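Local coordinates for protein inactive glucansucrase (Lactobacillus reuteri, PDB 5JBD) that belongs, as an inactive glucansucrase, to glycoside hydrolase family 70, is built round a circularly permuted (beta/alpha)8 barrel with added beta-rich domains, and holds a bound calcium ion, at residues A[50-55]-A[209-214]; A[222-227]-A[331-336]; A[449-454]-A[537-542]; A[689-694]-A[731-736]. All coordinates share one frame; numbering follows the deposited sequence.

Contact 1 of 4, residues A[50-55]-A[209-214]; sequences DGYLSY and TSYADS
Tyr211 OH lies against the side chain of Asp50, 3.2 Å from Asp50 CB, and hydrogen-bonds to the carbonyl oxygen of Ala761. The neighbouring Asp50 OD2 takes the N-H of that same Ala761, so both backbone polar groups of one residue of strand 758-767 are used by the two sides of the contact. Between themselves the two side chains only touch: they cross at a slant, with carboxylate and phenol planes 33° apart, and Asp50 OD1 sits 4.1 Å above one ring face, shifted to the rim at CZ. The other face of the Tyr211 ring is covered from within its own loop, Thr209 C lying 3.9 Å above the ring centre. That fold-back follows from chi1 of 49°, which sets CG between backbone N and carbonyl carbon. The short 3-10 turn 210-212, tied by Ala212 N to Thr209 O at 2.8 Å, carries the tyrosine. A second ring closes the group: Tyr52 turns its edge to the same hydroxyl, Tyr52 CE2 to Tyr211 OH being 4.4 Å, while its own OH bonds to the carbonyl oxygen of Asn208. Thr209 OG1 adds a hydrogen bond to Thr763 OG1, further along the strand. Two irregular loops, one from near the N-terminus, are thus packed side by side on strand 758-767 of a six-stranded antiparallel sheet and held through its backbone amide and carbonyl.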
loop_
_atom_site.group_PDB
_atom_site.type_symbol
_atom_site.label_atom_id
_atom_site.label_comp_id
_atom_site.label_asym_id
_atom_site.label_seq_id
_atom_site.Cartn_x
_atom_site.Cartn_y
_atom_site.Cartn_z
ATOM N N ASP A 50 -21.487 -14.921 -15.837
ATOM C CA ASP A 50 -22.125 -15.978 -15.047
ATOM C C ASP A 50 -23.645 -16.118 -15.287
ATOM O O ASP A 50 -24.417 -16.298 -14.349
ATOM C CB ASP A 50 -21.833 -15.744 -13.555
ATOM C CG ASP A 50 -20.348 -15.663 -13.257
ATOM O OD1 ASP A 50 -19.648 -16.674 -13.464
ATOM O OD2 ASP A 50 -19.869 -14.591 -12.833
ATOM N N GLY A 51 -24.063 -16.021 -16.550
ATOM C CA GLY A 51 -25.489 -16.123 -16.947
ATOM C C GLY A 51 -26.235 -14.794 -17.062
ATOM O O GLY A 51 -27.243 -14.705 -17.771
ATOM N N TYR A 52 -25.752 -13.762 -16.369
ATOM C CA TYR A 52 -26.424 -12.459 -16.330
ATOM C C TYR A 52 -25.987 -11.611 -17.518
ATOM O O TYR A 52 -24.914 -11.833 -18.077
ATOM C CB TYR A 52 -26.139 -11.756 -14.980
ATOM C CG TYR A 52 -26.639 -12.599 -13.831
ATOM C CD1 TYR A 52 -27.992 -12.585 -13.478
ATOM C CD2 TYR A 52 -25.789 -13.486 -13.167
ATOM C CE1 TYR A 52 -28.477 -13.399 -12.471
ATOM C CE2 TYR A 52 -26.265 -14.305 -12.152
ATOM C CZ TYR A 52 -27.609 -14.255 -11.805
ATOM O OH TYR A 52 -28.088 -15.061 -10.807
ATOM N N LEU A 53 -26.818 -10.640 -17.879
ATOM C CA LEU A 53 -26.538 -9.726 -18.995
ATOM C C LEU A 53 -26.159 -8.334 -18.494
ATOM O O LEU A 53 -26.707 -7.866 -17.499
ATOM C CB LEU A 53 -27.764 -9.602 -19.902
ATOM C CG LEU A 53 -28.263 -10.845 -20.656
ATOM C CD1 LEU A 53 -29.204 -10.409 -21.767
ATOM C CD2 LEU A 53 -27.181 -11.776 -21.184
ATOM N N SER A 54 -25.247 -7.677 -19.216
ATOM C CA SER A 54 -24.869 -6.294 -18.970
ATOM C C SER A 54 -25.354 -5.398 -20.101
ATOM O O SER A 54 -25.162 -5.730 -21.267
ATOM C CB SER A 54 -23.344 -6.183 -18.856
ATOM O OG SER A 54 -22.947 -4.827 -18.812
ATOM N N TYR A 55 -25.924 -4.236 -19.779
ATOM C CA TYR A 55 -26.368 -3.289 -20.808
ATOM C C TYR A 55 -25.260 -2.819 -21.747
ATOM O O TYR A 55 -25.536 -2.493 -22.883
ATOM C CB TYR A 55 -27.080 -2.071 -20.209
ATOM C CG TYR A 55 -28.468 -2.386 -19.723
ATOM C CD1 TYR A 55 -29.508 -2.633 -20.630
ATOM C CD2 TYR A 55 -28.752 -2.447 -18.353
ATOM C CE1 TYR A 55 -30.786 -2.938 -20.190
ATOM C CE2 TYR A 55 -30.031 -2.744 -17.904
ATOM C CZ TYR A 55 -31.038 -2.988 -18.820
ATOM O OH TYR A 55 -32.291 -3.299 -18.378
ATOM N N THR A 209 -25.796 -15.940 -6.939
ATOM C CA THR A 209 -24.355 -15.943 -7.222
ATOM C C THR A 209 -23.656 -16.941 -6.297
ATOM O O THR A 209 -22.610 -16.630 -5.722
ATOM C CB THR A 209 -23.750 -14.531 -7.037
ATOM O OG1 THR A 209 -24.048 -14.063 -5.720
ATOM C CG2 THR A 209 -24.316 -13.560 -8.065
ATOM N N SER A 210 -24.233 -18.141 -6.172
ATOM C CA SER A 210 -23.845 -19.082 -5.115
ATOM C C SER A 210 -22.413 -19.610 -5.241
ATOM O O SER A 210 -21.808 -19.977 -4.236
ATOM C CB SER A 210 -24.834 -20.249 -5.000
ATOM O OG SER A 210 -24.892 -21.008 -6.191
ATOM N N TYR A 211 -21.882 -19.627 -6.460
ATOM C CA TYR A 211 -20.449 -19.899 -6.715
ATOM C C TYR A 211 -19.514 -18.930 -5.937
ATOM O O TYR A 211 -18.366 -19.268 -5.664
ATOM C CB TYR A 211 -20.134 -19.859 -8.235
ATOM C CG TYR A 211 -20.691 -18.609 -8.886
ATOM C CD1 TYR A 211 -20.013 -17.399 -8.795
ATOM C CD2 TYR A 211 -21.938 -18.622 -9.522
ATOM C CE1 TYR A 211 -20.541 -16.241 -9.325
ATOM C CE2 TYR A 211 -22.480 -17.455 -10.048
ATOM C CZ TYR A 211 -21.771 -16.268 -9.942
ATOM O OH TYR A 211 -22.260 -15.095 -10.459
ATOM N N ALA A 212 -19.995 -17.730 -5.609
ATOM C CA ALA A 212 -19.211 -16.737 -4.819
ATOM C C ALA A 212 -19.533 -16.719 -3.313
ATOM O O ALA A 212 -19.021 -15.857 -2.580
ATOM C CB ALA A 212 -19.391 -15.341 -5.410
ATOM N N ASP A 213 -20.370 -17.654 -2.854
ATOM C CA ASP A 213 -20.705 -17.763 -1.442
ATOM C C ASP A 213 -19.507 -18.220 -0.610
ATOM O O ASP A 213 -18.588 -18.879 -1.120
ATOM C CB ASP A 213 -21.860 -18.743 -1.203
ATOM C CG ASP A 213 -23.205 -18.218 -1.688
ATOM O OD1 ASP A 213 -23.287 -17.070 -2.166
ATOM O OD2 ASP A 213 -24.193 -18.984 -1.594
ATOM N N SER A 214 -19.517 -17.833 0.668
ATOM C CA SER A 214 -18.479 -18.222 1.604
ATOM C C SER A 214 -19.065 -18.415 3.007
ATOM O O SER A 214 -19.979 -17.699 3.419
ATOM C CB SER A 214 -17.358 -17.177 1.615
ATOM O OG SER A 214 -16.399 -17.418 2.641
#

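Contact 2 of 4, residues A[222-227]-A[331-336]; sequences TINNQA and LNEKGN
Helix 326-333 ends facing the loop 222-227, and its last residue, Glu333, and Lys334 just beyond it, reach across to Asn224 and Gln226. Leu331 belongs to the final turn, and its carbonyl oxygen receives the N-H of Asn336 at 2.7 Å. Asn332 is bound to the same residue by its side chain: Asn336 ND2 donates to Asn332 OD1 over 2.9 Å, approaching from above the carbonyl plane, 35° out of it. Glu333, on the exposed side, meets Asn224 through water. One water donates to both oxygens, 2.6 Å from Asn224 OD1 and 2.8 Å from Glu333 OE1, while Asn224 ND2 is held by Gly326 O and Asp233 OD2. Lys334 makes the direct bond, NZ to Gln226 OE1 at 2.8 Å, on a lone pair in the carbonyl plane. Its chain runs extended until chi4 bends the ammonium group (-66°), and Gln226, itself extended, comes from the opposite direction. The same NZ forms a salt bridge with Asp294 OD1, and Gln226 NE2 donates to Asp294 OD2 and Asp291 OD1; the amide is therefore gripped at both ends, and Asp294, which meets both side chains, probably favours the lysine's positive charge. Gly335 then turns to positive phi (74°) and sends its N-H back to Asn332 O at 3.1 Å. With the Asn336 to Leu331 bond this completes a Schellman motif closing the helix.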
loop_
_atom_site.group_PDB
_atom_site.type_symbol
_atom_site.label_atom_id
_atom_site.label_comp_id
_atom_site.label_asym_id
_atom_site.label_seq_id
_atom_site.Cartn_x
_atom_site.Cartn_y
_atom_site.Cartn_z
ATOM N N THR A 222 -9.066 -7.900 13.382
ATOM C CA THR A 222 -7.843 -7.140 13.205
ATOM C C THR A 222 -7.277 -6.783 14.567
ATOM O O THR A 222 -8.034 -6.450 15.482
ATOM C CB THR A 222 -8.142 -5.843 12.456
ATOM O OG1 THR A 222 -9.303 -5.201 13.028
ATOM C CG2 THR A 222 -8.420 -6.158 10.964
ATOM N N ILE A 223 -5.954 -6.880 14.691
ATOM C CA ILE A 223 -5.222 -6.526 15.930
ATOM C C ILE A 223 -5.814 -7.284 17.132
ATOM O O ILE A 223 -5.969 -8.523 17.041
ATOM C CB ILE A 223 -5.106 -4.984 16.138
ATOM C CG1 ILE A 223 -4.917 -4.245 14.818
ATOM C CG2 ILE A 223 -3.922 -4.667 17.042
ATOM C CD1 ILE A 223 -4.711 -2.751 14.974
ATOM N N ASN A 224 -6.211 -6.590 18.213
ATOM C CA ASN A 224 -6.789 -7.262 19.383
ATOM C C ASN A 224 -8.211 -7.794 19.189
ATOM O O ASN A 224 -8.710 -8.498 20.062
ATOM C CB ASN A 224 -6.710 -6.374 20.627
ATOM C CG ASN A 224 -5.270 -6.010 20.980
ATOM O OD1 ASN A 224 -4.503 -6.873 21.412
ATOM N ND2 ASN A 224 -4.886 -4.762 20.735
ATOM N N ASN A 225 -8.855 -7.522 18.049
ATOM C CA ASN A 225 -10.172 -8.122 17.758
ATOM C C ASN A 225 -10.103 -9.449 16.979
ATOM O O ASN A 225 -11.110 -9.904 16.438
ATOM C CB ASN A 225 -11.082 -7.130 17.032
ATOM C CG ASN A 225 -12.558 -7.467 17.193
ATOM O OD1 ASN A 225 -13.003 -7.875 18.265
ATOM N ND2 ASN A 225 -13.311 -7.345 16.113
ATOM N N GLN A 226 -8.936 -10.090 16.968
ATOM C CA GLN A 226 -8.747 -11.380 16.279
ATOM C C GLN A 226 -9.823 -12.400 16.665
ATOM O O GLN A 226 -10.352 -13.098 15.791
ATOM C CB GLN A 226 -7.348 -11.930 16.581
ATOM C CG GLN A 226 -6.944 -13.187 15.814
ATOM C CD GLN A 226 -5.519 -13.613 16.124
ATOM O OE1 GLN A 226 -4.858 -13.013 16.968
ATOM N NE2 GLN A 226 -5.044 -14.656 15.456
ATOM N N ALA A 227 -10.160 -12.468 17.956
ATOM C CA ALA A 227 -11.166 -13.414 18.447
ATOM C C ALA A 227 -12.609 -12.872 18.427
ATOM O O ALA A 227 -13.504 -13.556 18.879
ATOM C CB ALA A 227 -10.792 -13.901 19.840
ATOM N N LEU A 331 1.188 -7.887 20.032
ATOM C CA LEU A 331 2.462 -8.540 19.761
ATOM C C LEU A 331 3.161 -9.043 21.041
ATOM O O LEU A 331 3.690 -10.161 21.048
ATOM C CB LEU A 331 3.381 -7.641 18.923
ATOM C CG LEU A 331 2.897 -7.482 17.460
ATOM C CD1 LEU A 331 3.605 -6.311 16.791
ATOM C CD2 LEU A 331 3.081 -8.765 16.641
ATOM N N ASN A 332 3.133 -8.247 22.106
ATOM C CA ASN A 332 3.695 -8.687 23.397
ATOM C C ASN A 332 3.028 -9.958 23.932
ATOM O O ASN A 332 3.714 -10.896 24.338
ATOM C CB ASN A 332 3.624 -7.563 24.443
ATOM C CG ASN A 332 4.593 -6.434 24.159
ATOM O OD1 ASN A 332 5.684 -6.641 23.625
ATOM N ND2 ASN A 332 4.219 -5.234 24.560
ATOM N N GLU A 333 1.699 -10.004 23.874
ATOM C CA GLU A 333 0.936 -11.202 24.266
ATOM C C GLU A 333 1.307 -12.444 23.437
ATOM O O GLU A 333 1.255 -13.557 23.938
ATOM C CB GLU A 333 -0.580 -10.948 24.145
ATOM C CG GLU A 333 -1.134 -9.978 25.186
ATOM C CD GLU A 333 -2.599 -9.600 24.962
ATOM O OE1 GLU A 333 -3.212 -10.018 23.948
ATOM O OE2 GLU A 333 -3.147 -8.871 25.804
ATOM N N LYS A 334 1.674 -12.231 22.173
ATOM C CA LYS A 334 2.056 -13.293 21.265
ATOM C C LYS A 334 3.543 -13.654 21.319
ATOM O O LYS A 334 3.997 -14.498 20.557
ATOM C CB LYS A 334 1.668 -12.899 19.824
ATOM C CG LYS A 334 0.172 -12.783 19.619
ATOM C CD LYS A 334 -0.159 -12.227 18.233
ATOM C CE LYS A 334 -1.656 -12.163 18.002
ATOM N NZ LYS A 334 -2.316 -13.503 17.950
ATOM N N GLY A 335 4.303 -13.026 22.208
ATOM C CA GLY A 335 5.738 -13.268 22.243
ATOM C C GLY A 335 6.519 -12.630 21.107
ATOM O O GLY A 335 7.643 -13.053 20.826
ATOM N N ASN A 336 5.941 -11.605 20.483
ATOM C CA ASN A 336 6.628 -10.733 19.531
ATOM C C ASN A 336 7.192 -11.469 18.303
ATOM O O ASN A 336 8.393 -11.466 18.067
ATOM C CB ASN A 336 7.714 -9.924 20.256
ATOM C CG ASN A 336 7.171 -9.180 21.459
ATOM O OD1 ASN A 336 7.371 -9.606 22.592
ATOM N ND2 ASN A 336 6.419 -8.104 21.217
HETATM O O HOH W 1 -5.411 -9.112 22.487
#

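Contact 3 of 4, residues A[449-454]-A[537-542]; sequences QYAILL and MAVLVG
Ile452 leaves helix 446-455 beside strand 537-542 and reaches the strand with the far half of its side chain. From CB, chi1 of -66° places CG1 next to the backbone N, where it meets Val541 CG2 at 4.1 Å. The next bend, chi2 -69°, carries CD1 along the same methyl: Ile452 CD1 lies 4.0 Å from Val541 CG2, and more loosely 4.4 Å from Val539 CG1. The isoleucine tip therefore bridges two alternate residues of the strand, crossing the Val541 side chain at a slant. One residue earlier, Ala451 points toward the strand and brings the helix closer. Its CB rests 3.8 Å from Val539 CG1, the shortest approach of the pair, and its carbonyl oxygen, which accepts a hydrogen bond from Ser455 OG, lies 4.0 Å from Val539 CG2. Both valines hold CG1 anti to the backbone N, yet they use different branches: Val539 offers CG1 chiefly to the alanine, Val541 offers CG2 to the isoleucine. No hydrogen bond crosses. Leu489 of helix 483-496 and Leu613 of strand 612-618 also touch Ala451, and Leu353 of helix 343-354 touches Val541. The N-to-C directions of the two short segments make 143°, with axes 9.0 Å apart: helix-on-sheet packing of a barrel helix, just ahead of barrel strand 460-464, against the antiparallel beta domain.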
loop_
_atom_site.group_PDB
_atom_site.type_symbol
_atom_site.label_atom_id
_atom_site.label_comp_id
_atom_site.label_asym_id
_atom_site.label_seq_id
_atom_site.Cartn_x
_atom_site.Cartn_y
_atom_site.Cartn_z
ATOM N N GLN A 449 15.766 15.256 13.445
ATOM C CA GLN A 449 14.845 14.135 13.534
ATOM C C GLN A 449 15.624 12.829 13.419
ATOM O O GLN A 449 15.429 11.921 14.236
ATOM C CB GLN A 449 13.735 14.209 12.491
ATOM C CG GLN A 449 12.722 15.309 12.778
ATOM C CD GLN A 449 11.553 15.331 11.810
ATOM O OE1 GLN A 449 10.824 14.343 11.675
ATOM N NE2 GLN A 449 11.352 16.471 11.145
ATOM N N TYR A 450 16.532 12.757 12.438
ATOM C CA TYR A 450 17.395 11.575 12.287
ATOM C C TYR A 450 18.392 11.376 13.429
ATOM O O TYR A 450 18.705 10.235 13.793
ATOM C CB TYR A 450 18.134 11.586 10.930
ATOM C CG TYR A 450 17.345 10.925 9.830
ATOM C CD1 TYR A 450 17.299 9.533 9.732
ATOM C CD2 TYR A 450 16.615 11.677 8.899
ATOM C CE1 TYR A 450 16.561 8.909 8.734
ATOM C CE2 TYR A 450 15.870 11.058 7.898
ATOM C CZ TYR A 450 15.845 9.678 7.816
ATOM O OH TYR A 450 15.107 9.043 6.843
ATOM N N ALA A 451 18.925 12.465 13.974
ATOM C CA ALA A 451 19.868 12.364 15.097
ATOM C C ALA A 451 19.209 11.711 16.317
ATOM O O ALA A 451 19.846 10.903 17.006
ATOM C CB ALA A 451 20.423 13.722 15.466
ATOM N N ILE A 452 17.943 12.048 16.560
ATOM C CA ILE A 452 17.152 11.411 17.609
ATOM C C ILE A 452 16.867 9.949 17.251
ATOM O O ILE A 452 17.152 9.041 18.049
ATOM C CB ILE A 452 15.819 12.183 17.872
ATOM C CG1 ILE A 452 16.086 13.580 18.464
ATOM C CG2 ILE A 452 14.866 11.378 18.753
ATOM C CD1 ILE A 452 16.637 13.592 19.885
ATOM N N LEU A 453 16.322 9.721 16.047
ATOM C CA LEU A 453 15.993 8.375 15.597
ATOM C C LEU A 453 17.190 7.408 15.702
ATOM O O LEU A 453 17.048 6.287 16.190
ATOM C CB LEU A 453 15.484 8.376 14.150
ATOM C CG LEU A 453 14.785 7.057 13.752
ATOM C CD1 LEU A 453 13.313 7.109 14.112
ATOM C CD2 LEU A 453 14.948 6.769 12.264
ATOM N N LEU A 454 18.353 7.850 15.256
ATOM C CA LEU A 454 19.518 6.975 15.163
ATOM C C LEU A 454 20.291 6.789 16.469
ATOM O O LEU A 454 21.161 5.919 16.544
ATOM C CB LEU A 454 20.440 7.461 14.048
ATOM C CG LEU A 454 19.800 7.363 12.640
ATOM C CD1 LEU A 454 20.638 8.111 11.614
ATOM C CD2 LEU A 454 19.610 5.916 12.199
ATOM N N MET A 537 27.462 8.502 23.060
ATOM C CA MET A 537 27.154 9.667 22.210
ATOM C C MET A 537 26.287 10.656 22.994
ATOM O O MET A 537 25.506 10.261 23.858
ATOM C CB MET A 537 26.429 9.206 20.916
ATOM C CG MET A 537 25.997 10.313 19.943
ATOM S SD MET A 537 25.035 9.735 18.513
ATOM C CE MET A 537 26.347 9.168 17.438
ATOM N N ALA A 538 26.449 11.942 22.686
ATOM C CA ALA A 538 25.527 12.987 23.133
ATOM C C ALA A 538 24.919 13.654 21.911
ATOM O O ALA A 538 25.636 14.098 21.016
ATOM C CB ALA A 538 26.252 14.012 23.987
ATOM N N VAL A 539 23.590 13.708 21.882
ATOM C CA VAL A 539 22.832 14.406 20.857
ATOM C C VAL A 539 22.069 15.575 21.513
ATOM O O VAL A 539 21.264 15.365 22.418
ATOM C CB VAL A 539 21.848 13.440 20.178
ATOM C CG1 VAL A 539 20.914 14.177 19.221
ATOM C CG2 VAL A 539 22.617 12.347 19.452
ATOM N N LEU A 540 22.332 16.788 21.043
ATOM C CA LEU A 540 21.701 18.013 21.554
ATOM C C LEU A 540 20.736 18.528 20.507
ATOM O O LEU A 540 21.154 18.840 19.397
ATOM C CB LEU A 540 22.752 19.081 21.864
ATOM C CG LEU A 540 23.350 19.076 23.264
ATOM C CD1 LEU A 540 23.875 17.706 23.652
ATOM C CD2 LEU A 540 24.445 20.128 23.383
ATOM N N VAL A 541 19.459 18.637 20.866
ATOM C CA VAL A 541 18.440 19.095 19.958
ATOM C C VAL A 541 17.544 20.142 20.608
ATOM O O VAL A 541 16.975 19.894 21.676
ATOM C CB VAL A 541 17.579 17.912 19.486
ATOM C CG1 VAL A 541 16.415 18.399 18.630
ATOM C CG2 VAL A 541 18.444 16.924 18.724
ATOM N N GLY A 542 17.416 21.300 19.943
ATOM C CA GLY A 542 16.488 22.374 20.340
ATOM C C GLY A 542 15.544 22.735 19.210
ATOM O O GLY A 542 15.905 22.582 18.043
#

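Contact 4 of 4, residues A[689-694]-A[731-736]; sequences FWMAPA and ANTIAA
Met691, on barrel strand 688-691, pushes its thioether towards helix 727-739 and lands between Ile734 and Thr733; with strand 743-748 these two elements form a beta-alpha-beta crossover. The closer half is Met691 SD against Ile734 CG1 at 4.2 Å, an apolar touch; Met691 CE reaches Thr733 CG2 more loosely, at 4.5 Å. The methionine gets there by running out from the strand with chi2 at -152° and then folding at the sulfur, chi3 69°, which swings CE off the line of the chain and over to the threonine. Around this buried end the packing is filled by Tyr671 of helix 670-676, Leu730 of helix 727-739, one turn before Ile734, and Val744 of the next barrel strand, which Ile734 touches as well. Phe689, two residues back on the strand, sets the edge of its ring in plane with Met691 CG and makes an edge-to-face pair with Phe681. The methyl of Thr733 faces the methionine, while its hydroxyl is engaged elsewhere: OG1, beside its own backbone N (chi1 -57°), lies within hydrogen-bonding distance of Tyr671 O, its stronger partner, and of Glu729 O one turn back, which must share its single proton. The other flank of the helix faces solvent. Asn732 is exposed, its OD1 bonded to Asn272 ND2, and Ala735 and Ala736 are partly exposed, none touching the strand segment. With no hydrogen bond between the segments, the contact supplies nondirectional apolar cohesion alone; backbone bonds to Gln745 and Tyr653 in the neighbouring strands set the strand's direction.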
loop_
_atom_site.group_PDB
_atom_site.type_symbol
_atom_site.label_atom_id
_atom_site.label_comp_id
_atom_site.label_asym_id
_atom_site.label_seq_id
_atom_site.Cartn_x
_atom_site.Cartn_y
_atom_site.Cartn_z
ATOM N N PHE A 689 17.652 -4.754 4.681
ATOM C CA PHE A 689 17.301 -4.033 3.442
ATOM C C PHE A 689 15.854 -4.340 3.086
ATOM O O PHE A 689 15.525 -5.476 2.707
ATOM C CB PHE A 689 18.273 -4.455 2.332
ATOM C CG PHE A 689 18.413 -3.457 1.201
ATOM C CD1 PHE A 689 17.624 -3.558 0.072
ATOM C CD2 PHE A 689 19.365 -2.442 1.256
ATOM C CE1 PHE A 689 17.755 -2.656 -0.973
ATOM C CE2 PHE A 689 19.511 -1.536 0.207
ATOM C CZ PHE A 689 18.703 -1.645 -0.905
ATOM N N TRP A 690 14.982 -3.341 3.226
ATOM C CA TRP A 690 13.568 -3.464 2.894
ATOM C C TRP A 690 13.406 -3.170 1.400
ATOM O O TRP A 690 13.609 -2.029 0.934
ATOM C CB TRP A 690 12.713 -2.548 3.789
ATOM C CG TRP A 690 11.299 -2.251 3.392
ATOM C CD1 TRP A 690 10.521 -2.913 2.484
ATOM C CD2 TRP A 690 10.487 -1.186 3.900
ATOM N NE1 TRP A 690 9.282 -2.331 2.393
ATOM C CE2 TRP A 690 9.231 -1.265 3.246
ATOM C CE3 TRP A 690 10.695 -0.173 4.841
ATOM C CZ2 TRP A 690 8.192 -0.354 3.496
ATOM C CZ3 TRP A 690 9.664 0.726 5.097
ATOM C CH2 TRP A 690 8.424 0.622 4.436
ATOM N N MET A 691 13.028 -4.208 0.659
ATOM C CA MET A 691 12.790 -4.109 -0.782
ATOM C C MET A 691 11.314 -3.880 -1.082
ATOM O O MET A 691 10.431 -4.453 -0.439
ATOM C CB MET A 691 13.290 -5.361 -1.501
ATOM C CG MET A 691 14.767 -5.614 -1.254
ATOM S SD MET A 691 15.668 -6.500 -2.540
ATOM C CE MET A 691 15.648 -5.229 -3.800
ATOM N N ALA A 692 11.071 -3.041 -2.083
ATOM C CA ALA A 692 9.729 -2.733 -2.546
ATOM C C ALA A 692 8.945 -3.995 -2.875
ATOM O O ALA A 692 9.542 -5.012 -3.237
ATOM C CB ALA A 692 9.802 -1.837 -3.781
ATOM N N PRO A 693 7.606 -3.935 -2.768
ATOM C CA PRO A 693 6.826 -5.070 -3.247
ATOM C C PRO A 693 7.156 -5.305 -4.728
ATOM O O PRO A 693 7.024 -4.395 -5.551
ATOM C CB PRO A 693 5.371 -4.598 -3.073
ATOM C CG PRO A 693 5.460 -3.110 -3.117
ATOM C CD PRO A 693 6.734 -2.805 -2.396
ATOM N N ALA A 694 7.617 -6.514 -5.043
ATOM C CA ALA A 694 8.286 -6.778 -6.307
ATOM C C ALA A 694 7.349 -7.354 -7.378
ATOM O O ALA A 694 7.788 -7.645 -8.482
ATOM C CB ALA A 694 9.455 -7.716 -6.057
ATOM N N ALA A 731 17.140 -11.576 -7.861
ATOM C CA ALA A 731 17.888 -12.648 -7.195
ATOM C C ALA A 731 19.388 -12.360 -7.095
ATOM O O ALA A 731 20.006 -12.636 -6.058
ATOM C CB ALA A 731 17.655 -13.982 -7.890
ATOM N N ASN A 732 19.977 -11.817 -8.166
ATOM C CA ASN A 732 21.385 -11.403 -8.133
ATOM C C ASN A 732 21.612 -10.245 -7.163
ATOM O O ASN A 732 22.629 -10.211 -6.481
ATOM C CB ASN A 732 21.885 -11.012 -9.529
ATOM C CG ASN A 732 22.198 -12.217 -10.397
ATOM O OD1 ASN A 732 22.635 -13.282 -9.915
ATOM N ND2 ASN A 732 21.982 -12.061 -11.680
ATOM N N THR A 733 20.647 -9.324 -7.087
ATOM C CA THR A 733 20.722 -8.200 -6.149
ATOM C C THR A 733 20.679 -8.673 -4.694
ATOM O O THR A 733 21.480 -8.224 -3.870
ATOM C CB THR A 733 19.604 -7.173 -6.428
ATOM O OG1 THR A 733 19.720 -6.726 -7.786
ATOM C CG2 THR A 733 19.697 -5.975 -5.489
ATOM N N ILE A 734 19.774 -9.607 -4.391
ATOM C CA ILE A 734 19.696 -10.174 -3.036
ATOM C C ILE A 734 21.029 -10.836 -2.662
ATOM O O ILE A 734 21.532 -10.648 -1.545
ATOM C CB ILE A 734 18.517 -11.154 -2.890
ATOM C CG1 ILE A 734 17.198 -10.387 -2.998
ATOM C CG2 ILE A 734 18.580 -11.886 -1.547
ATOM C CD1 ILE A 734 15.988 -11.253 -3.218
ATOM N N ALA A 735 21.599 -11.590 -3.600
ATOM C CA ALA A 735 22.892 -12.268 -3.380
ATOM C C ALA A 735 24.022 -11.274 -3.130
ATOM O O ALA A 735 24.865 -11.496 -2.255
ATOM C CB ALA A 735 23.235 -13.165 -4.552
ATOM N N ALA A 736 24.028 -10.182 -3.899
ATOM C CA ALA A 736 25.018 -9.114 -3.710
ATOM C C ALA A 736 24.905 -8.458 -2.326
ATOM O O ALA A 736 25.917 -8.220 -1.672
ATOM C CB ALA A 736 24.895 -8.066 -4.812
#

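Overall arrangement
Contacts 3 and 4 are buried and apolar, both set a helix of the barrel against a strand, and neither has a hydrogen bond across it. They differ in the strand: contact 4 uses one from the parallel barrel itself, contact 3 one from the separate antiparallel sheet. Contacts 1 and 2 are partly buried and polar, joining loop to loop (contact 1) or loop to a helix end (contact 2). In contact 1 the polar groups converge on a third element, strand 758-767; in contact 2 a direct bond, a water and a shared aspartate do the work. Contacts 1 and 3 lie on opposite sides of the chain's centre, their centres 59 Å apart, and the four contacts nowhere touch one another.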